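Local coordinates for protein putative uronate isomerase (Thermotoga maritima, PDB 4NAR) that is of unproven function but may catalyse the racemisation of lactate or the isomerisation of a related hydroxy acid, at residues Val356-Gly360 with Phe371-Val375; Tyr329-Tyr334 with Lys368-Glu372; Arg269-Ile275 with Gly301-Tyr307. All blocks are in the same frame, centred on the assembly; numbering follows the deposited sequence.

Interaction 1: residues Val356-Gly360 with Phe371-Val375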
# COMPACT_ATOMS: atom_id res chain seq x y z
N VAL A 356 -2.78 -4.84 12.53
CA VAL A 356 -1.69 -5.68 12.99
C VAL A 356 -2.13 -6.71 14.04
O VAL A 356 -1.83 -7.92 13.91
CB VAL A 356 -0.52 -4.86 13.55
CG1 VAL A 356 0.53 -5.79 14.18
CG2 VAL A 356 0.10 -3.97 12.47
N ARG A 357 -2.84 -6.26 15.07
CA ARG A 357 -3.14 -7.12 16.22
C ARG A 357 -4.10 -8.27 15.88
O ARG A 357 -3.98 -9.38 16.43
CB ARG A 357 -3.64 -6.33 17.43
CG ARG A 357 -3.56 -7.14 18.72
CD ARG A 357 -2.09 -7.47 19.04
NE ARG A 357 -1.90 -8.47 20.10
CZ ARG A 357 -2.02 -9.79 19.94
NH1 ARG A 357 -2.36 -10.30 18.75
NH2 ARG A 357 -1.81 -10.61 20.96
N GLY A 358 -5.03 -8.00 14.97
CA GLY A 358 -5.98 -9.02 14.56
C GLY A 358 -7.20 -9.14 15.46
O GLY A 358 -7.44 -8.30 16.35
N ALA A 359 -7.98 -10.20 15.24
CA ALA A 359 -9.21 -10.45 15.99
C ALA A 359 -8.94 -10.65 17.47
O ALA A 359 -7.88 -11.15 17.87
CB ALA A 359 -9.91 -11.69 15.43
N GLY A 360 -9.91 -10.26 18.29
CA GLY A 360 -9.83 -10.42 19.73
C GLY A 360 -11.12 -9.97 20.39
O GLY A 360 -12.02 -9.45 19.72
N PHE A 371 -6.96 -12.67 22.58
CA PHE A 371 -6.66 -12.54 21.15
C PHE A 371 -6.67 -13.89 20.45
O PHE A 371 -6.25 -14.89 21.02
CB PHE A 371 -5.30 -11.86 20.94
CG PHE A 371 -5.26 -10.43 21.39
CD1 PHE A 371 -4.72 -10.08 22.63
CD2 PHE A 371 -5.80 -9.41 20.60
CE1 PHE A 371 -4.69 -8.75 23.06
CE2 PHE A 371 -5.78 -8.07 21.02
CZ PHE A 371 -5.23 -7.74 22.25
N GLU A 372 -7.12 -13.89 19.20
CA GLU A 372 -7.12 -15.12 18.41
C GLU A 372 -5.71 -15.67 18.15
O GLU A 372 -5.52 -16.88 18.11
CB GLU A 372 -7.89 -14.92 17.11
CG GLU A 372 -9.39 -15.23 17.22
CD GLU A 372 -9.67 -16.73 17.19
OE1 GLU A 372 -8.92 -17.47 16.51
OE2 GLU A 372 -10.64 -17.17 17.85
N PHE A 373 -4.74 -14.77 17.95
CA PHE A 373 -3.36 -15.20 17.75
C PHE A 373 -2.36 -14.22 18.37
O PHE A 373 -2.74 -13.12 18.77
CB PHE A 373 -3.06 -15.45 16.25
CG PHE A 373 -3.42 -14.29 15.35
CD1 PHE A 373 -4.60 -14.33 14.60
CD2 PHE A 373 -2.60 -13.17 15.25
CE1 PHE A 373 -4.95 -13.28 13.77
CE2 PHE A 373 -2.94 -12.10 14.42
CZ PHE A 373 -4.12 -12.16 13.67
N ASP A 374 -1.10 -14.63 18.46
CA ASP A 374 -0.04 -13.75 18.98
C ASP A 374 0.78 -13.14 17.82
O ASP A 374 0.98 -13.79 16.80
CB ASP A 374 0.88 -14.52 19.93
CG ASP A 374 1.70 -13.60 20.85
OD1 ASP A 374 2.40 -14.12 21.75
OD2 ASP A 374 1.65 -12.36 20.68
N VAL A 375 1.21 -11.90 17.98
CA VAL A 375 2.07 -11.24 16.99
C VAL A 375 3.40 -10.90 17.62
O VAL A 375 3.46 -10.15 18.61
CB VAL A 375 1.46 -9.92 16.47
CG1 VAL A 375 2.42 -9.24 15.48
CG2 VAL A 375 0.08 -10.16 15.86
O HOH W 1 -5.46 -11.79 17.20
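Arg357, in the last turn of helix 347-357, reaches across to Phe373 and Asp374. Arg357 NH1 donates a straight hydrogen bond to Phe373 O (2.8 Å), and Arg357 NH2 adds a weak one to Phe373 O (3.5 Å). The guanidinium lies flat on the Phe371 ring in a cation-pi stack, with centres 3.8 Å apart and planes at 16°. Val375 N covers its opposite face. Arg357 NH2 and Asp374 OD2 form a long salt bridge (3.9 Å). The oxygen is well out of the guanidinium plane, so no N-H points at it.

The backbone polar groups are served in other ways. Glu372 N donates to Ala359 O (3.1 Å). Water 1 accepts from Phe373 N (3.2 Å). It also sits in donating geometry to Arg357 O (2.9 Å) and Ala359 O (2.6 Å), although acceptors in reach outnumber its protons. Val356 O is paired with Ser289, and the Glu372 carboxylate with Lys300. Asp374 pairs through its backbone with Gly302 and Ile304 of the neighbouring strand.

Gly358 leaves the helix with positive phi. The Phe373 ring packs close to it (Phe373 CZ to Gly358 CA 3.8 Å), so a CB would clash. A CB would also jam against the Arg357 carbonyl. Gly360 and Phe371 then form an antiparallel non-hydrogen-bonded pair at the base of the small hairpin 360-362/369-371. Val356 CG1 meets Val375 CG1 at 4.1 Å.

A buried cation is thus held by a carbonyl and an aromatic face, with the Asp374 carboxylate contributing only distant charge, while one water bridges the helix end to Phe373.

Interaction 2: residues Tyr329-Tyr334 with Lys368-Glu372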
# COMPACT_ATOMS: atom_id res chain seq x y z
N TYR A 329 -0.87 -1.93 20.48
CA TYR A 329 -1.57 -2.83 19.57
C TYR A 329 -2.69 -3.62 20.25
O TYR A 329 -2.44 -4.42 21.15
CB TYR A 329 -0.57 -3.75 18.87
CG TYR A 329 0.32 -3.01 17.88
CD1 TYR A 329 -0.05 -2.91 16.54
CD2 TYR A 329 1.51 -2.43 18.28
CE1 TYR A 329 0.76 -2.24 15.61
CE2 TYR A 329 2.33 -1.77 17.37
CZ TYR A 329 1.95 -1.68 16.03
OH TYR A 329 2.74 -1.01 15.11
N HIS A 330 -3.91 -3.41 19.78
CA HIS A 330 -5.09 -3.97 20.43
C HIS A 330 -6.18 -4.33 19.42
O HIS A 330 -6.09 -3.96 18.25
CB HIS A 330 -5.68 -2.93 21.40
CG HIS A 330 -4.73 -2.49 22.46
ND1 HIS A 330 -4.66 -3.09 23.70
CD2 HIS A 330 -3.81 -1.48 22.48
CE1 HIS A 330 -3.75 -2.47 24.44
NE2 HIS A 330 -3.22 -1.50 23.72
N CYS A 331 -7.20 -5.05 19.90
CA CYS A 331 -8.31 -5.49 19.06
C CYS A 331 -9.26 -4.33 18.78
O CYS A 331 -9.17 -3.26 19.41
CB CYS A 331 -9.07 -6.65 19.73
SG CYS A 331 -10.03 -6.18 21.24
N LYS A 332 -10.18 -4.56 17.85
CA LYS A 332 -11.08 -3.52 17.38
C LYS A 332 -11.93 -2.92 18.49
O LYS A 332 -12.10 -1.70 18.55
CB LYS A 332 -11.99 -4.04 16.27
CG LYS A 332 -12.59 -2.92 15.42
CD LYS A 332 -13.91 -3.33 14.81
CE LYS A 332 -13.78 -4.61 14.02
NZ LYS A 332 -14.87 -4.74 12.99
N ASP A 333 -12.46 -3.77 19.37
CA ASP A 333 -13.35 -3.29 20.43
C ASP A 333 -12.63 -2.47 21.50
O ASP A 333 -13.20 -1.53 22.05
CB ASP A 333 -14.18 -4.43 21.04
CG ASP A 333 -15.33 -4.86 20.14
OD1 ASP A 333 -15.68 -4.12 19.19
OD2 ASP A 333 -15.89 -5.95 20.39
N TYR A 334 -11.37 -2.81 21.77
CA TYR A 334 -10.56 -1.97 22.65
C TYR A 334 -10.33 -0.60 22.03
O TYR A 334 -10.36 0.43 22.73
CB TYR A 334 -9.22 -2.64 22.96
CG TYR A 334 -8.31 -1.78 23.80
CD1 TYR A 334 -8.22 -1.97 25.18
CD2 TYR A 334 -7.55 -0.77 23.23
CE1 TYR A 334 -7.39 -1.17 25.96
CE2 TYR A 334 -6.73 0.04 23.99
CZ TYR A 334 -6.64 -0.17 25.36
OH TYR A 334 -5.80 0.64 26.10
N LYS A 368 -10.30 -6.33 29.98
CA LYS A 368 -9.40 -7.40 29.57
C LYS A 368 -9.56 -7.79 28.09
O LYS A 368 -10.67 -7.83 27.54
CB LYS A 368 -9.59 -8.61 30.48
CG LYS A 368 -9.30 -8.30 31.95
CD LYS A 368 -9.69 -9.45 32.88
CE LYS A 368 -9.30 -9.11 34.32
NZ LYS A 368 -10.37 -9.46 35.31
N GLU A 369 -8.43 -8.09 27.45
CA GLU A 369 -8.41 -8.53 26.06
C GLU A 369 -7.91 -9.98 25.94
O GLU A 369 -6.97 -10.39 26.63
CB GLU A 369 -7.50 -7.62 25.22
CG GLU A 369 -8.11 -6.28 24.81
CD GLU A 369 -7.16 -5.42 23.96
OE1 GLU A 369 -7.37 -5.31 22.72
OE2 GLU A 369 -6.20 -4.84 24.53
N GLU A 370 -8.56 -10.74 25.06
CA GLU A 370 -8.08 -12.05 24.65
C GLU A 370 -7.94 -11.96 23.15
O GLU A 370 -8.71 -11.25 22.50
CB GLU A 370 -9.10 -13.14 25.01
CG GLU A 370 -9.39 -13.27 26.51
CD GLU A 370 -10.28 -14.48 26.83
OE1 GLU A 370 -10.54 -15.28 25.90
OE2 GLU A 370 -10.70 -14.63 27.99
N PHE A 371 -6.96 -12.67 22.58
CA PHE A 371 -6.66 -12.54 21.15
C PHE A 371 -6.67 -13.89 20.45
O PHE A 371 -6.25 -14.89 21.02
CB PHE A 371 -5.30 -11.86 20.94
CG PHE A 371 -5.26 -10.43 21.39
CD1 PHE A 371 -4.72 -10.08 22.63
CD2 PHE A 371 -5.80 -9.41 20.60
CE1 PHE A 371 -4.69 -8.75 23.06
CE2 PHE A 371 -5.78 -8.07 21.02
CZ PHE A 371 -5.23 -7.74 22.25
N GLU A 372 -7.12 -13.89 19.20
CA GLU A 372 -7.12 -15.12 18.41
C GLU A 372 -5.71 -15.67 18.15
O GLU A 372 -5.52 -16.88 18.11
CB GLU A 372 -7.89 -14.92 17.11
CG GLU A 372 -9.39 -15.23 17.22
CD GLU A 372 -9.67 -16.73 17.19
OE1 GLU A 372 -8.92 -17.47 16.51
OE2 GLU A 372 -10.64 -17.17 17.85
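A very short hydrogen bond marks this contact: His330 ND1 donates to Glu369 OE2 at 2.5 Å, nearly in line and in the plane of the imidazole. It is a His-carboxylate pair. The other carboxylate oxygen is used as well, since Cys331 N donates to Glu369 OE1 at 2.8 Å. One glutamate from strand 369-371 therefore grips two successive residues.

These residues lead into helix 332-341, with Cys331 at its N-cap. Tyr334 N makes a weak capping bond to Cys331 SG (3.7 Å). The strand belongs to the two-stranded antiparallel hairpin 360-362/369-371, which lies against this helix start.

Packing surrounds the polar bonds. The edge of the Phe371 ring meets the backbone, with CE2 3.5 Å from Cys331 N. Phe371 CE2 also makes an apolar contact with Cys331 CB at 3.8 Å. A face of the same ring carries Arg357. Tyr334 brings its CB to 3.3 Å from Glu369 OE1, and its ring meets Phe362 of the hairpin edge-to-face.

Interaction 3: residues Arg269-Ile275 with Gly301-Tyr307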
# COMPACT_ATOMS: atom_id res chain seq x y z
N ARG A 269 0.23 -23.16 13.35
CA ARG A 269 0.51 -22.84 14.75
C ARG A 269 1.66 -21.83 14.83
O ARG A 269 1.74 -21.03 15.77
CB ARG A 269 0.80 -24.12 15.56
CG ARG A 269 2.06 -24.04 16.42
CD ARG A 269 1.90 -24.74 17.78
NE ARG A 269 0.83 -24.15 18.60
CZ ARG A 269 0.91 -22.99 19.26
NH1 ARG A 269 2.02 -22.25 19.20
NH2 ARG A 269 -0.12 -22.58 19.98
N ARG A 270 2.52 -21.84 13.82
CA ARG A 270 3.65 -20.92 13.75
C ARG A 270 3.87 -20.48 12.31
O ARG A 270 3.92 -21.31 11.39
CB ARG A 270 4.93 -21.59 14.28
CG ARG A 270 5.24 -21.30 15.74
CD ARG A 270 5.68 -22.55 16.51
NE ARG A 270 6.83 -23.23 15.91
CZ ARG A 270 8.10 -23.00 16.25
NH1 ARG A 270 8.40 -22.11 17.19
NH2 ARG A 270 9.07 -23.67 15.64
N ALA A 271 4.00 -19.17 12.11
CA ALA A 271 4.36 -18.62 10.81
C ALA A 271 5.44 -17.58 11.01
O ALA A 271 5.26 -16.63 11.79
CB ALA A 271 3.14 -18.01 10.11
N VAL A 272 6.58 -17.76 10.34
CA VAL A 272 7.61 -16.73 10.34
C VAL A 272 7.54 -15.97 9.02
O VAL A 272 7.79 -16.55 7.96
CB VAL A 272 9.03 -17.30 10.53
CG1 VAL A 272 10.08 -16.20 10.39
CG2 VAL A 272 9.17 -17.98 11.89
N GLN A 273 7.18 -14.69 9.10
CA GLN A 273 7.18 -13.83 7.94
C GLN A 273 8.58 -13.23 7.74
O GLN A 273 9.02 -12.37 8.50
CB GLN A 273 6.11 -12.74 8.08
CG GLN A 273 4.68 -13.26 7.89
CD GLN A 273 4.30 -13.44 6.42
OE1 GLN A 273 5.16 -13.59 5.54
NE2 GLN A 273 2.99 -13.43 6.15
N VAL A 274 9.29 -13.72 6.73
CA VAL A 274 10.67 -13.31 6.50
C VAL A 274 10.73 -11.99 5.71
O VAL A 274 10.61 -11.98 4.49
CB VAL A 274 11.44 -14.43 5.77
CG1 VAL A 274 12.89 -14.04 5.51
CG2 VAL A 274 11.33 -15.74 6.56
N ILE A 275 10.90 -10.87 6.42
CA ILE A 275 10.70 -9.54 5.82
C ILE A 275 11.95 -8.98 5.13
O ILE A 275 13.04 -8.96 5.72
CB ILE A 275 10.20 -8.49 6.87
CG1 ILE A 275 8.98 -9.01 7.63
CG2 ILE A 275 9.90 -7.15 6.21
CD1 ILE A 275 7.86 -9.48 6.74
N GLY A 301 -4.36 -19.24 19.16
CA GLY A 301 -3.11 -19.30 19.89
C GLY A 301 -1.89 -19.39 18.98
O GLY A 301 -0.76 -19.54 19.44
N GLY A 302 -2.13 -19.32 17.67
CA GLY A 302 -1.03 -19.38 16.71
C GLY A 302 -0.12 -18.18 16.83
O GLY A 302 -0.53 -17.10 17.29
N GLN A 303 1.12 -18.35 16.41
CA GLN A 303 2.10 -17.28 16.49
C GLN A 303 2.45 -16.76 15.11
O GLN A 303 2.87 -17.53 14.23
CB GLN A 303 3.38 -17.76 17.14
CG GLN A 303 3.27 -18.06 18.62
CD GLN A 303 4.53 -18.72 19.15
OE1 GLN A 303 5.01 -19.70 18.58
NE2 GLN A 303 5.08 -18.18 20.23
N ILE A 304 2.27 -15.45 14.92
CA ILE A 304 2.87 -14.77 13.78
C ILE A 304 4.14 -14.05 14.24
O ILE A 304 4.09 -13.19 15.13
CB ILE A 304 1.91 -13.77 13.13
CG1 ILE A 304 0.59 -14.45 12.79
CG2 ILE A 304 2.55 -13.20 11.87
CD1 ILE A 304 -0.36 -13.58 12.01
N ILE A 305 5.26 -14.43 13.63
CA ILE A 305 6.56 -13.84 13.94
C ILE A 305 7.06 -13.02 12.76
O ILE A 305 7.37 -13.55 11.69
CB ILE A 305 7.60 -14.94 14.25
CG1 ILE A 305 7.19 -15.71 15.50
CG2 ILE A 305 9.00 -14.33 14.41
CD1 ILE A 305 7.68 -17.15 15.52
N ILE A 306 7.16 -11.71 12.97
CA ILE A 306 7.62 -10.80 11.95
C ILE A 306 9.14 -10.68 12.08
O ILE A 306 9.67 -9.95 12.94
CB ILE A 306 6.92 -9.44 12.10
CG1 ILE A 306 5.43 -9.62 11.80
CG2 ILE A 306 7.55 -8.38 11.18
CD1 ILE A 306 4.55 -8.68 12.58
N TYR A 307 9.84 -11.43 11.24
CA TYR A 307 11.29 -11.50 11.36
C TYR A 307 11.91 -10.45 10.45
O TYR A 307 11.82 -10.54 9.22
CB TYR A 307 11.76 -12.92 11.04
CG TYR A 307 13.26 -13.11 10.95
CD1 TYR A 307 14.12 -12.71 11.98
CD2 TYR A 307 13.82 -13.73 9.84
CE1 TYR A 307 15.52 -12.92 11.88
CE2 TYR A 307 15.19 -13.94 9.73
CZ TYR A 307 16.04 -13.53 10.74
OH TYR A 307 17.39 -13.76 10.59
O HOH W 2 13.95 -11.23 7.47
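Strands 270-274 and 302-307 run side by side and parallel, their axes 4.8 Å apart at closest and crossing at -19°. The chain joins them by a beta-alpha-beta crossover through helices 282-285 and 287-290. Arg270 to Val274 pair in order with Gln303 to Tyr307.

On one face, Val272 sits in the hollow between Ile305 and Tyr307. Val272 CG2 lies 4.0 Å from Ile305 CD1, and Val272 CG1 3.7 Å from Tyr307 CB. Val274 CG1 rests more loosely on Tyr307 CD2 (4.4 Å). At the N-terminal end, Arg270 CG comes within 3.3 Å of Gln303 OE1.

The other face carries Ala271, Gln273, Ile304 and Ile306. Ala271 is a low spot, covered by Leu292 and Met298. Ile275 CG1 packs on Ile306 CG2 at 3.9 Å.

Six backbone bonds fix this register. Ala271 and Gln273 bond to the residues flanking their partners; Val272 turns to strand 409-412. The Ala271 face is thus buried, with Gln273 satisfied by Gly288 and Gly416; the other is buried only at Val272 and Ile305.

From the N terminus, interaction 3 comes first. It closes the loop between 269-275 and 301-307, including helices 282-285 and 287-290, before the other contacts open. Interaction 2 then opens at 329-334 and closes at 368-372. Segment 356-360 of interaction 1 lies within that loop, but its partner 371-375 shares Phe371 and Glu372 with interaction 2 and ends three residues later. Interactions 1 and 2 therefore cross: 329-334, 356-360, then the shared end 368-375. Together they tie helices 332-341 and 347-357 to the small hairpin and the strand after it. Interaction 3 joins that strand's neighbour, 302-308, to strand 268-274, continuing across the five-stranded parallel sheet.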